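PDB 1FR3: Molybdate/tungstate binding protein from Sporomusa ovata, which binds the oxyanions tungstate and molybdate as a hexamer of small TOBE-domain subunits, and probably serves in molybdate homeostasis. Local coordinates for residues G19-I25 and A37-V43. Sequence-based numbering, arbitrary orientation.
Sequences GTVMAKI and AITIDSV. With WO4 (tungstate(VI)ion), chain R; WO4 (tungstate(VI)ion), chain N.
Ala23 and Ile38 form the hydrogen-bonded pair at the open end of an antiparallel beta hairpin, strands 22-29 and 32-39, in this OB-clan TOBE domain. Ala23 N donates to Ile38 O at 2.7 Å, nearly in line with the carbonyl, and Ile38 N returns a bond to Ala23 O. Beyond this pair the ladder passes into the turn before strand 22-29 and into helix 40-46: Ile40 N reaches Val21 O (2.9 Å), tilted 32° from the carbonyl plane, and a water donates to both Val21 O and Asp41 OD1.

Apolar packing lies on the face carrying Ala23 and Ile38. Val43 CG2, from the first turn of the helix, meets Ala23 CB at 3.6 Å and slides past Ile25 CD1; the Ile25 and Ile38 side chains cross at about a right angle, CG1 against CD1, with Leu48 touching both. Ile40 also lies against the turn, its CG2 beside the carbonyl oxygens of Gly19 and Met22. Met22, bent at chi2 and chi3, folds its CE back over the Ile38 carbonyl, 3.4 Å from O, and also packs on Met22 of two neighbouring subunits.

Each segment contributes to a different tungstate. One ion takes backbone N-H groups from Thr20, Val21 and Met22, and Val21 and Met22 of two neighbouring subunits bind it likewise, so main-chain amides supply much of its grip. The other is shared with Ser4, Arg6, Lys59 and Ala60 of a neighbouring subunit. Thr39, the N-cap of helix 40-46, serves both helix and ion: its OG1, set between the backbone N and the carbonyl carbon (chi1 64°), where it can meet both Ser42 N and the ion, accepts from Ser42 N and donates to tungstate O1 at 2.8 Å, while Thr39 N donates to the same O1 at 2.9 Å.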
ATOM      1  N   GLY A  19      15.129  -8.266  11.690  1.00 13.40           N
ATOM      2  CA  GLY A  19      15.800  -8.926  10.570  1.00 14.02           C
ATOM      3  C   GLY A  19      16.920  -7.990  10.111  1.00 14.18           C
ATOM      4  O   GLY A  19      17.267  -7.075  10.852  1.00 14.34           O
ATOM      5  N   THR A  20      17.440  -8.197   8.905  1.00 14.56           N
ATOM      6  CA  THR A  20      18.511  -7.327   8.419  1.00 14.81           C
ATOM      7  C   THR A  20      17.967  -5.980   7.954  1.00 13.00           C
ATOM      8  O   THR A  20      18.620  -4.943   8.096  1.00 14.04           O
ATOM      9  CB  THR A  20      19.279  -7.998   7.264  1.00 15.77           C
ATOM     10  OG1 THR A  20      19.800  -9.247   7.743  1.00 18.40           O
ATOM     11  CG2 THR A  20      20.432  -7.132   6.784  1.00 16.95           C
ATOM     12  N   VAL A  21      16.761  -6.014   7.389  1.00 11.17           N
ATOM     13  CA  VAL A  21      16.146  -4.794   6.863  1.00  9.69           C
ATOM     14  C   VAL A  21      14.822  -4.469   7.539  1.00  8.11           C
ATOM     15  O   VAL A  21      14.581  -3.323   7.922  1.00  8.14           O
ATOM     16  CB  VAL A  21      15.925  -4.955   5.347  1.00  9.70           C
ATOM     17  CG1 VAL A  21      15.086  -3.828   4.768  1.00 10.28           C
ATOM     18  CG2 VAL A  21      17.284  -5.040   4.657  1.00 10.26           C
ATOM     19  N   MET A  22      13.997  -5.490   7.718  1.00  8.21           N
ATOM     20  CA  MET A  22      12.686  -5.342   8.322  1.00  8.15           C
ATOM     21  C   MET A  22      12.617  -5.841   9.757  1.00  8.52           C
ATOM     22  O   MET A  22      13.424  -6.648  10.210  1.00  8.84           O
ATOM     23  CB  MET A  22      11.647  -6.101   7.478  1.00  8.17           C
ATOM     24  CG  MET A  22      11.578  -5.637   6.031  1.00  9.04           C
ATOM     25  SD  MET A  22      11.125  -3.914   5.806  1.00  8.94           S
ATOM     26  CE  MET A  22       9.431  -3.909   6.394  1.00 10.27           C
ATOM     27  N   ALA A  23      11.591  -5.384  10.467  1.00  6.93           N
ATOM     28  CA  ALA A  23      11.339  -5.805  11.839  1.00  7.65           C
ATOM     29  C   ALA A  23       9.854  -6.124  12.000  1.00  7.62           C
ATOM     30  O   ALA A  23       9.014  -5.418  11.435  1.00  7.31           O
ATOM     31  CB  ALA A  23      11.735  -4.721  12.827  1.00  7.32           C
ATOM     32  N   LYS A  24       9.555  -7.198  12.709  1.00  7.00           N
ATOM     33  CA  LYS A  24       8.171  -7.565  12.995  1.00  6.73           C
ATOM     34  C   LYS A  24       7.808  -6.979  14.353  1.00  6.90           C
ATOM     35  O   LYS A  24       8.478  -7.269  15.343  1.00  7.41           O
ATOM     36  CB  LYS A  24       7.996  -9.087  13.019  1.00  7.75           C
ATOM     37  CG  LYS A  24       6.605  -9.519  13.465  1.00  9.10           C
ATOM     38  CD  LYS A  24       6.408 -11.017  13.479  1.00 10.88           C
ATOM     39  CE  LYS A  24       7.303 -11.750  14.456  1.00 11.24           C
ATOM     40  NZ  LYS A  24       6.889 -13.179  14.625  1.00 13.30           N
ATOM     41  N   ILE A  25       6.754  -6.166  14.412  1.00  6.35           N
ATOM     42  CA  ILE A  25       6.319  -5.569  15.668  1.00  5.91           C
ATOM     43  C   ILE A  25       4.984  -6.229  16.031  1.00  5.93           C
ATOM     44  O   ILE A  25       4.013  -6.048  15.299  1.00  6.53           O
ATOM     45  CB  ILE A  25       6.114  -4.048  15.583  1.00  5.84           C
ATOM     46  CG1 ILE A  25       7.266  -3.343  14.870  1.00  6.80           C
ATOM     47  CG2 ILE A  25       5.913  -3.448  16.971  1.00  6.60           C
ATOM     48  CD1 ILE A  25       8.643  -3.532  15.442  1.00  7.19           C
ATOM     49  N   ALA A  37       4.981  -4.694   9.974  1.00  4.95           N
ATOM     50  CA  ALA A  37       6.310  -4.940   9.405  1.00  4.82           C
ATOM     51  C   ALA A  37       6.872  -3.576   8.992  1.00  5.54           C
ATOM     52  O   ALA A  37       6.362  -2.963   8.052  1.00  5.84           O
ATOM     53  CB  ALA A  37       6.261  -5.913   8.256  1.00  5.40           C
ATOM     54  N   ILE A  38       7.864  -3.114   9.738  1.00  6.32           N
ATOM     55  CA  ILE A  38       8.481  -1.810   9.498  1.00  6.62           C
ATOM     56  C   ILE A  38       9.989  -1.956   9.354  1.00  7.22           C
ATOM     57  O   ILE A  38      10.509  -3.060   9.522  1.00  7.73           O
ATOM     58  CB  ILE A  38       8.147  -0.820  10.627  1.00  6.72           C
ATOM     59  CG1 ILE A  38       8.777  -1.247  11.958  1.00  6.76           C
ATOM     60  CG2 ILE A  38       6.629  -0.688  10.772  1.00  6.66           C
ATOM     61  CD1 ILE A  38       8.498  -0.315  13.117  1.00  8.24           C
ATOM     62  N   THR A  39      10.701  -0.871   9.043  1.00  6.47           N
ATOM     63  CA  THR A  39      12.159  -1.021   8.919  1.00  6.99           C
ATOM     64  C   THR A  39      12.838  -1.068  10.283  1.00  7.47           C
ATOM     65  O   THR A  39      12.348  -0.523  11.270  1.00  6.56           O
ATOM     66  CB  THR A  39      12.773   0.118   8.086  1.00  6.90           C
ATOM     67  OG1 THR A  39      12.571   1.345   8.798  1.00  8.22           O
ATOM     68  CG2 THR A  39      12.119   0.196   6.714  1.00  7.64           C
ATOM     69  N   ILE A  40      14.009  -1.710  10.322  1.00  9.02           N
ATOM     70  CA  ILE A  40      14.781  -1.756  11.565  1.00 10.35           C
ATOM     71  C   ILE A  40      15.206  -0.335  11.940  1.00 10.65           C
ATOM     72  O   ILE A  40      15.340  -0.001  13.118  1.00 10.76           O
ATOM     73  CB  ILE A  40      15.973  -2.713  11.480  1.00 11.91           C
ATOM     74  CG1 ILE A  40      16.959  -2.330  10.374  1.00 13.16           C
ATOM     75  CG2 ILE A  40      15.474  -4.137  11.248  1.00 12.22           C
ATOM     76  CD1 ILE A  40      18.293  -3.043  10.519  1.00 14.87           C
ATOM     77  N   ASP A  41      15.358   0.526  10.941  1.00 10.94           N
ATOM     78  CA  ASP A  41      15.709   1.921  11.159  1.00 11.81           C
ATOM     79  C   ASP A  41      14.677   2.593  12.062  1.00 10.36           C
ATOM     80  O   ASP A  41      15.014   3.366  12.955  1.00 10.21           O
ATOM     81  CB  ASP A  41      15.780   2.659   9.820  1.00 14.02           C
ATOM     82  CG  ASP A  41      16.801   2.032   8.876  1.00 16.13           C
ATOM     83  OD1 ASP A  41      16.539   0.882   8.458  1.00 17.26           O
ATOM     84  OD2 ASP A  41      17.806   2.693   8.560  1.00 18.31           O
ATOM     85  N   SER A  42      13.403   2.279  11.815  1.00  9.06           N
ATOM     86  CA  SER A  42      12.318   2.852  12.614  1.00  8.79           C
ATOM     87  C   SER A  42      12.336   2.330  14.044  1.00  8.27           C
ATOM     88  O   SER A  42      12.012   3.063  14.979  1.00  8.29           O
ATOM     89  CB  SER A  42      10.974   2.548  11.949  1.00  9.23           C
ATOM     90  OG  SER A  42      10.826   3.279  10.745  1.00  9.59           O
ATOM     91  N   VAL A  43      12.684   1.056  14.227  1.00  8.35           N
ATOM     92  CA  VAL A  43      12.776   0.506  15.584  1.00  8.83           C
ATOM     93  C   VAL A  43      13.807   1.293  16.394  1.00  9.41           C
ATOM     94  O   VAL A  43      13.569   1.648  17.545  1.00  9.84           O
ATOM     95  CB  VAL A  43      13.132  -0.987  15.556  1.00  8.65           C
ATOM     96  CG1 VAL A  43      13.436  -1.505  16.954  1.00 10.29           C
ATOM     97  CG2 VAL A  43      11.972  -1.764  14.938  1.00  9.74           C
TER
HETATM   98  W   WO4 R 406       8.422   2.108   7.760  1.00  8.03           W
HETATM   99  O1  WO4 R 406       9.792   1.883   8.837  1.00  6.00           O
HETATM  100  O2  WO4 R 406       6.936   2.418   8.676  1.00  5.84           O
HETATM  101  O3  WO4 R 406       8.212   0.638   6.850  1.00  6.41           O
HETATM  102  O4  WO4 R 406       8.682   3.477   6.689  1.00  7.05           O
HETATM  103  W   WO4 N 414      14.630  -9.606   6.017  0.50  9.00           W
HETATM  104  O1  WO4 N 414      14.420  -7.950   6.550  0.50 10.22           O
HETATM  105  O2  WO4 N 414      13.319 -10.618   6.613  0.50  9.80           O
HETATM  106  O3  WO4 N 414      14.703  -9.625   4.270  0.50  9.48           O
HETATM  107  O4  WO4 N 414      16.145 -10.233   6.679  0.50 11.24           O
HETATM  108  O   HOH W   1      16.071  -1.291   6.907  1.00 16.35           O